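PDB 4NZJ: putative alpha-galactosidase from Bacteroides fragilis, which probably hydrolyses terminal, non-reducing alpha-D-galactose residues from alpha-D-galactosides, as a member of glycosyl hydrolase family 27. Local coordinates for residues E95-P100 and G270-V275; K168-Y173 and F179-Y184. All coordinates share one frame; numbering follows the deposited sequence. Where two conformers were deposited one is given.

Contact 1. Residues E95-P100 and G270-V275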
loop_
_atom_site.group_PDB
_atom_site.type_symbol
_atom_site.label_atom_id
_atom_site.label_comp_id
_atom_site.label_asym_id
_atom_site.label_seq_id
_atom_site.Cartn_x
_atom_site.Cartn_y
_atom_site.Cartn_z
ATOM N N GLU A 95 2.290 -0.426 17.100
ATOM C CA GLU A 95 2.023 0.321 15.870
ATOM C C GLU A 95 2.538 -0.428 14.640
ATOM O O GLU A 95 3.748 -0.566 14.459
ATOM C CB GLU A 95 2.689 1.695 15.960
ATOM C CG GLU A 95 2.186 2.547 17.118
ATOM C CD GLU A 95 3.119 3.697 17.462
ATOM O OE1 GLU A 95 3.456 4.490 16.564
ATOM O OE2 GLU A 95 3.521 3.805 18.641
ATOM N N LEU A 96 1.628 -0.923 13.804
ATOM C CA LEU A 96 2.000 -1.503 12.507
ATOM C C LEU A 96 1.695 -0.514 11.386
ATOM O O LEU A 96 0.993 0.466 11.607
ATOM C CB LEU A 96 1.237 -2.809 12.258
ATOM C CG LEU A 96 1.342 -3.886 13.335
ATOM C CD1 LEU A 96 0.642 -5.159 12.883
ATOM C CD2 LEU A 96 2.795 -4.169 13.682
ATOM N N LEU A 97 2.216 -0.775 10.189
ATOM C CA LEU A 97 2.007 0.099 9.022
ATOM C C LEU A 97 2.222 1.577 9.333
ATOM O O LEU A 97 1.323 2.411 9.157
ATOM C CB LEU A 97 0.621 -0.119 8.410
ATOM C CG LEU A 97 0.310 -1.519 7.884
ATOM C CD1 LEU A 97 -1.022 -1.513 7.141
ATOM C CD2 LEU A 97 1.440 -2.056 7.015
ATOM N N LEU A 98 3.435 1.892 9.767
ATOM C CA LEU A 98 3.833 3.268 10.030
ATOM C C LEU A 98 3.916 4.069 8.727
ATOM O O LEU A 98 3.899 5.299 8.748
ATOM C CB LEU A 98 5.153 3.306 10.810
ATOM C CG LEU A 98 5.000 2.817 12.256
ATOM C CD1 LEU A 98 6.352 2.610 12.916
ATOM C CD2 LEU A 98 4.154 3.788 13.069
ATOM N N THR A 99 4.003 3.348 7.607
ATOM C CA THR A 99 3.752 3.883 6.265
ATOM C C THR A 99 2.669 3.035 5.603
ATOM O O THR A 99 2.399 1.919 6.047
ATOM C CB THR A 99 5.019 3.837 5.389
ATOM O OG1 THR A 99 5.418 2.477 5.184
ATOM C CG2 THR A 99 6.152 4.611 6.038
ATOM N N PRO A 100 2.023 3.554 4.539
ATOM C CA PRO A 100 0.966 2.747 3.924
ATOM C C PRO A 100 1.479 1.417 3.370
ATOM O O PRO A 100 2.627 1.343 2.912
ATOM C CB PRO A 100 0.461 3.640 2.783
ATOM C CG PRO A 100 0.788 5.022 3.227
ATOM C CD PRO A 100 2.080 4.914 3.982
ATOM N N GLY A 270 -8.050 -1.894 13.532
ATOM C CA GLY A 270 -7.745 -1.859 12.110
ATOM C C GLY A 270 -6.558 -0.975 11.783
ATOM O O GLY A 270 -6.327 0.031 12.444
ATOM N N HIS A 271 -5.800 -1.354 10.758
ATOM C CA HIS A 271 -4.692 -0.538 10.266
ATOM C C HIS A 271 -5.010 0.153 8.951
ATOM O O HIS A 271 -4.322 1.091 8.551
ATOM C CB HIS A 271 -3.442 -1.389 10.124
ATOM C CG HIS A 271 -3.044 -2.046 11.400
ATOM N ND1 HIS A 271 -3.272 -3.379 11.654
ATOM C CD2 HIS A 271 -2.504 -1.536 12.531
ATOM C CE1 HIS A 271 -2.858 -3.672 12.873
ATOM N NE2 HIS A 271 -2.394 -2.568 13.429
ATOM N N LEU A 272 -6.056 -0.315 8.283
ATOM C CA LEU A 272 -6.584 0.336 7.094
ATOM C C LEU A 272 -8.035 -0.074 6.961
ATOM O O LEU A 272 -8.436 -1.126 7.465
ATOM C CB LEU A 272 -5.808 -0.037 5.830
ATOM C CG LEU A 272 -5.698 -1.510 5.401
ATOM C CD1 LEU A 272 -5.352 -1.635 3.928
ATOM C CD2 LEU A 272 -4.664 -2.256 6.236
ATOM N N TRP A 273 -8.822 0.758 6.294
ATOM C CA TRP A 273 -10.247 0.505 6.159
ATOM C C TRP A 273 -10.748 1.041 4.828
ATOM O O TRP A 273 -10.415 2.149 4.424
ATOM C CB TRP A 273 -11.029 1.151 7.306
ATOM C CG TRP A 273 -10.590 2.545 7.577
ATOM C CD1 TRP A 273 -11.026 3.685 6.957
ATOM C CD2 TRP A 273 -9.593 2.954 8.515
ATOM N NE1 TRP A 273 -10.366 4.777 7.459
ATOM C CE2 TRP A 273 -9.479 4.358 8.418
ATOM C CE3 TRP A 273 -8.786 2.270 9.433
ATOM C CZ2 TRP A 273 -8.594 5.091 9.212
ATOM C CZ3 TRP A 273 -7.902 2.999 10.219
ATOM C CH2 TRP A 273 -7.817 4.397 10.105
ATOM N N ARG A 274 -11.551 0.234 4.149
ATOM C CA ARG A 274 -12.146 0.649 2.895
ATOM C C ARG A 274 -13.112 1.815 3.134
ATOM O O ARG A 274 -13.932 1.781 4.055
ATOM C CB ARG A 274 -12.833 -0.543 2.227
ATOM C CG ARG A 274 -11.843 -1.549 1.637
ATOM C CD ARG A 274 -11.344 -1.119 0.262
ATOM N NE ARG A 274 -12.505 -1.012 -0.605
ATOM C CZ ARG A 274 -13.130 -2.043 -1.179
ATOM N NH1 ARG A 274 -12.652 -3.283 -1.090
ATOM N NH2 ARG A 274 -14.232 -1.817 -1.873
ATOM N N VAL A 275 -12.998 2.851 2.310
ATOM C CA VAL A 275 -13.853 4.031 2.425
ATOM C C VAL A 275 -15.006 4.034 1.427
ATOM O O VAL A 275 -15.867 4.905 1.492
ATOM C CB VAL A 275 -13.060 5.356 2.280
ATOM C CG1 VAL A 275 -12.017 5.469 3.379
ATOM C CG2 VAL A 275 -12.424 5.492 0.903
HETATM O O HOH W 1 -1.060 -0.614 15.088
#

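Contact 2. Residues K168-Y173 and F179-Y184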
loop_
_atom_site.group_PDB
_atom_site.type_symbol
_atom_site.label_atom_id
_atom_site.label_comp_id
_atom_site.label_asym_id
_atom_site.label_seq_id
_atom_site.Cartn_x
_atom_site.Cartn_y
_atom_site.Cartn_z
ATOM N N LYS A 168 0.923 -22.556 4.824
ATOM C CA LYS A 168 2.233 -22.332 5.435
ATOM C C LYS A 168 3.382 -22.448 4.436
ATOM O O LYS A 168 4.348 -21.687 4.520
ATOM C CB LYS A 168 2.481 -23.259 6.627
ATOM C CG LYS A 168 3.690 -22.828 7.453
ATOM C CD LYS A 168 3.824 -23.610 8.747
ATOM C CE LYS A 168 4.933 -23.044 9.622
ATOM N NZ LYS A 168 6.241 -22.957 8.908
ATOM N N TYR A 169 3.279 -23.375 3.486
ATOM C CA TYR A 169 4.315 -23.514 2.457
ATOM C C TYR A 169 4.484 -22.198 1.691
ATOM O O TYR A 169 5.601 -21.741 1.439
ATOM C CB TYR A 169 3.995 -24.656 1.486
ATOM C CG TYR A 169 5.118 -24.898 0.501
ATOM C CD1 TYR A 169 5.193 -24.180 -0.689
ATOM C CD2 TYR A 169 6.124 -25.820 0.774
ATOM C CE1 TYR A 169 6.232 -24.378 -1.581
ATOM C CE2 TYR A 169 7.164 -26.024 -0.111
ATOM C CZ TYR A 169 7.215 -25.304 -1.284
ATOM O OH TYR A 169 8.254 -25.518 -2.167
ATOM N N VAL A 170 3.363 -21.599 1.317
ATOM C CA VAL A 170 3.358 -20.330 0.600
ATOM C C VAL A 170 3.973 -19.228 1.470
ATOM O O VAL A 170 4.842 -18.484 1.018
ATOM C CB VAL A 170 1.923 -19.943 0.170
ATOM C CG1 VAL A 170 1.898 -18.571 -0.483
ATOM C CG2 VAL A 170 1.350 -21.004 -0.766
ATOM N N ALA A 171 3.532 -19.144 2.723
ATOM C CA ALA A 171 4.074 -18.150 3.658
ATOM C C ALA A 171 5.594 -18.268 3.778
ATOM O O ALA A 171 6.316 -17.266 3.731
ATOM C CB ALA A 171 3.424 -18.289 5.022
ATOM N N ASP A 172 6.077 -19.498 3.916
ATOM C CA ASP A 172 7.511 -19.741 4.070
ATOM C C ASP A 172 8.287 -19.287 2.833
ATOM O O ASP A 172 9.340 -18.656 2.952
ATOM C CB ASP A 172 7.780 -21.222 4.336
ATOM C CG ASP A 172 7.364 -21.666 5.738
ATOM O OD1 ASP A 172 7.063 -20.817 6.594
ATOM O OD2 ASP A 172 7.357 -22.886 5.988
ATOM N N TYR A 173 7.763 -19.608 1.654
ATOM C CA TYR A 173 8.379 -19.196 0.395
ATOM C C TYR A 173 8.475 -17.677 0.313
ATOM O O TYR A 173 9.524 -17.128 -0.055
ATOM C CB TYR A 173 7.574 -19.746 -0.790
ATOM C CG TYR A 173 8.227 -19.581 -2.138
ATOM C CD1 TYR A 173 8.102 -18.396 -2.857
ATOM C CD2 TYR A 173 8.952 -20.621 -2.712
ATOM C CE1 TYR A 173 8.695 -18.247 -4.103
ATOM C CE2 TYR A 173 9.546 -20.480 -3.956
ATOM C CZ TYR A 173 9.410 -19.301 -4.651
ATOM O OH TYR A 173 10.004 -19.170 -5.884
ATOM N N PHE A 179 8.803 -11.151 1.512
ATOM C CA PHE A 179 7.404 -10.805 1.313
ATOM C C PHE A 179 6.573 -11.181 2.528
ATOM O O PHE A 179 6.940 -12.065 3.304
ATOM C CB PHE A 179 6.825 -11.522 0.090
ATOM C CG PHE A 179 7.409 -11.071 -1.225
ATOM C CD1 PHE A 179 7.155 -9.804 -1.719
ATOM C CD2 PHE A 179 8.192 -11.932 -1.980
ATOM C CE1 PHE A 179 7.687 -9.393 -2.931
ATOM C CE2 PHE A 179 8.720 -11.529 -3.193
ATOM C CZ PHE A 179 8.462 -10.258 -3.670
ATOM N N LYS A 180 5.442 -10.495 2.648
ATOM C CA LYS A 180 4.445 -10.752 3.675
ATOM C C LYS A 180 3.208 -11.361 3.025
ATOM O O LYS A 180 2.848 -10.989 1.904
ATOM C CB LYS A 180 4.073 -9.449 4.372
ATOM C CG LYS A 180 5.245 -8.772 5.059
ATOM C CD LYS A 180 4.892 -8.406 6.487
ATOM C CE LYS A 180 6.069 -7.760 7.190
ATOM N NZ LYS A 180 7.350 -8.373 6.754
ATOM N N LEU A 181 2.562 -12.290 3.728
ATOM C CA LEU A 181 1.398 -12.999 3.206
ATOM C C LEU A 181 0.096 -12.461 3.786
ATOM O O LEU A 181 -0.079 -12.419 5.004
ATOM C CB LEU A 181 1.491 -14.491 3.523
ATOM C CG LEU A 181 0.273 -15.308 3.087
ATOM C CD1 LEU A 181 0.122 -15.279 1.580
ATOM C CD2 LEU A 181 0.371 -16.737 3.578
ATOM N N GLY A 182 -0.826 -12.088 2.906
ATOM C CA GLY A 182 -2.173 -11.727 3.313
ATOM C C GLY A 182 -3.171 -12.836 3.035
ATOM O O GLY A 182 -2.992 -13.639 2.111
ATOM N N ILE A 183 -4.222 -12.882 3.853
ATOM C CA ILE A 183 -5.282 -13.855 3.688
ATOM C C ILE A 183 -6.605 -13.126 3.877
ATOM O O ILE A 183 -6.625 -11.951 4.240
ATOM C CB ILE A 183 -5.113 -15.053 4.657
ATOM C CG1 ILE A 183 -5.784 -16.318 4.099
ATOM C CG2 ILE A 183 -5.615 -14.721 6.057
ATOM C CD1 ILE A 183 -5.164 -17.591 4.623
ATOM N N TYR A 184 -7.693 -13.826 3.598
ATOM C CA TYR A 184 -9.005 -13.221 3.517
ATOM C C TYR A 184 -10.013 -14.015 4.328
ATOM O O TYR A 184 -10.046 -15.245 4.266
ATOM C CB TYR A 184 -9.441 -13.184 2.048
ATOM C CG TYR A 184 -10.884 -12.800 1.817
ATOM C CD1 TYR A 184 -11.892 -13.743 1.909
ATOM C CD2 TYR A 184 -11.240 -11.488 1.511
ATOM C CE1 TYR A 184 -13.216 -13.399 1.705
ATOM C CE2 TYR A 184 -12.565 -11.131 1.307
ATOM C CZ TYR A 184 -13.550 -12.095 1.404
ATOM O OH TYR A 184 -14.876 -11.770 1.205
#

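Contact 1. Residues E95-P100 and G270-V275
L96 lies over one face of the H271 imidazole, and this CH-pi contact is the tight part of the meeting between 95-100 and 270-275. CB of L96 sits 4.1 Å from the centroid of the H271 ring, 22° off the ring normal and shifted toward the rim between NE2 and CD2. The leucine then runs on across the same ring, so that its CD1 reaches CE1 of H271 at 3.8 Å. In H271 CG stands anti to the carbonyl carbon (chi1 -58°), which turns the imidazole toward the L96 side chain.

L97 meets the same histidine at its CB, where CD1 of L97 packs at 3.8 Å, the two side chains crossing at about a right angle, and the same methyl touches CD2 of L272, also at 3.8 Å. V250 of the neighbouring strand 250-254 is touched by both L97 and L272, which widens this apolar patch.

The looser side is the NE2 edge of the imidazole, where a water lies in the ring plane. It accepts a bond of 3.0 Å from N of L96 and a weak one of 2.9 Å from NE2 of H271; the segments share no direct hydrogen bond, and this water bridges them. Here the loop between strand 82-92 and strand 102-105 comes up against the start of barrel strand 272-274. Loop 95-100 is also tied to the next strand along, since L97 O accepts from the indole NE1 of W315.

The backbone N of Y251 donates to ND1, which leaves NE2 as the nitrogen likely to carry the proton, in keeping with its weak bond to the water. The pair is consistent with a neutral imidazole, its rotation set mainly by the bond to Y251, with the leucine resting on its face.

Contact 2. Residues K168-Y173 and F179-Y184
This is an apolar helix-on-strand contact at the outer layer of the catalytic barrel, where helix 166-176 lies against strand 180-186. No hydrogen bond joins the two segments, and L181 carries the strand's share of it. Its CA is 5.8 Å from that of A171, the closest pair of CA atoms across the two segments. CD2 of L181 meets CB of A171 at 3.7 Å, and it also comes within 4.0 Å of A171 CA, so the methyl is laid against the helix backbone itself. The other branch, CD1, goes to V170, where CG1 is 4.3 Å away, a looser touch. CG of L181 anti to the backbone N (chi1 177°) aims the fork at the helix, and chi2 of 64° turns CD2 to A171 and CD1 to V170.

Strand 138-140, helix 166-176 and strand 180-186 form a beta-alpha-beta unit of the TIM barrel, and the contact belongs to its second half, where the chain leaves the helix and turns directly into the next parallel strand. I167 and L174, on the same helix, also pack on L181, which is therefore held along the helix at several levels. V170 reaches in addition to V119 of helix 116-128, tying this helix to its neighbour around the barrel.

Away from the strand, the helix has a charged side: NZ of K168 bridges to OD2 of D172 at 3.1 Å, one turn further on, with a weak hydrogen-bond geometry. Beyond L181, the strand leads to Y184, whose hydroxyl is bonded to D220 on strand 216-220.

Overall arrangement
Both contacts reach the same sheet, the eight parallel strands of the TIM barrel, but at different strands: contact 1 at strand 272-274 and contact 2 at strand 180-186, with strands 216-220 and 250-254 between them. Their centres are 19 Å apart and their nearest atoms about 7 Å, so they do not touch. In chain order, 95-100 comes first, then both segments of contact 2, and last 270-275; the local helix-strand pairing thus falls within the long span that contact 1 brings together. Contact 2 fastens an outer helix to the barrel wall, whereas contact 1 seats against that wall the loop that leads from strand 82-92 into the first barrel strand, 102-105.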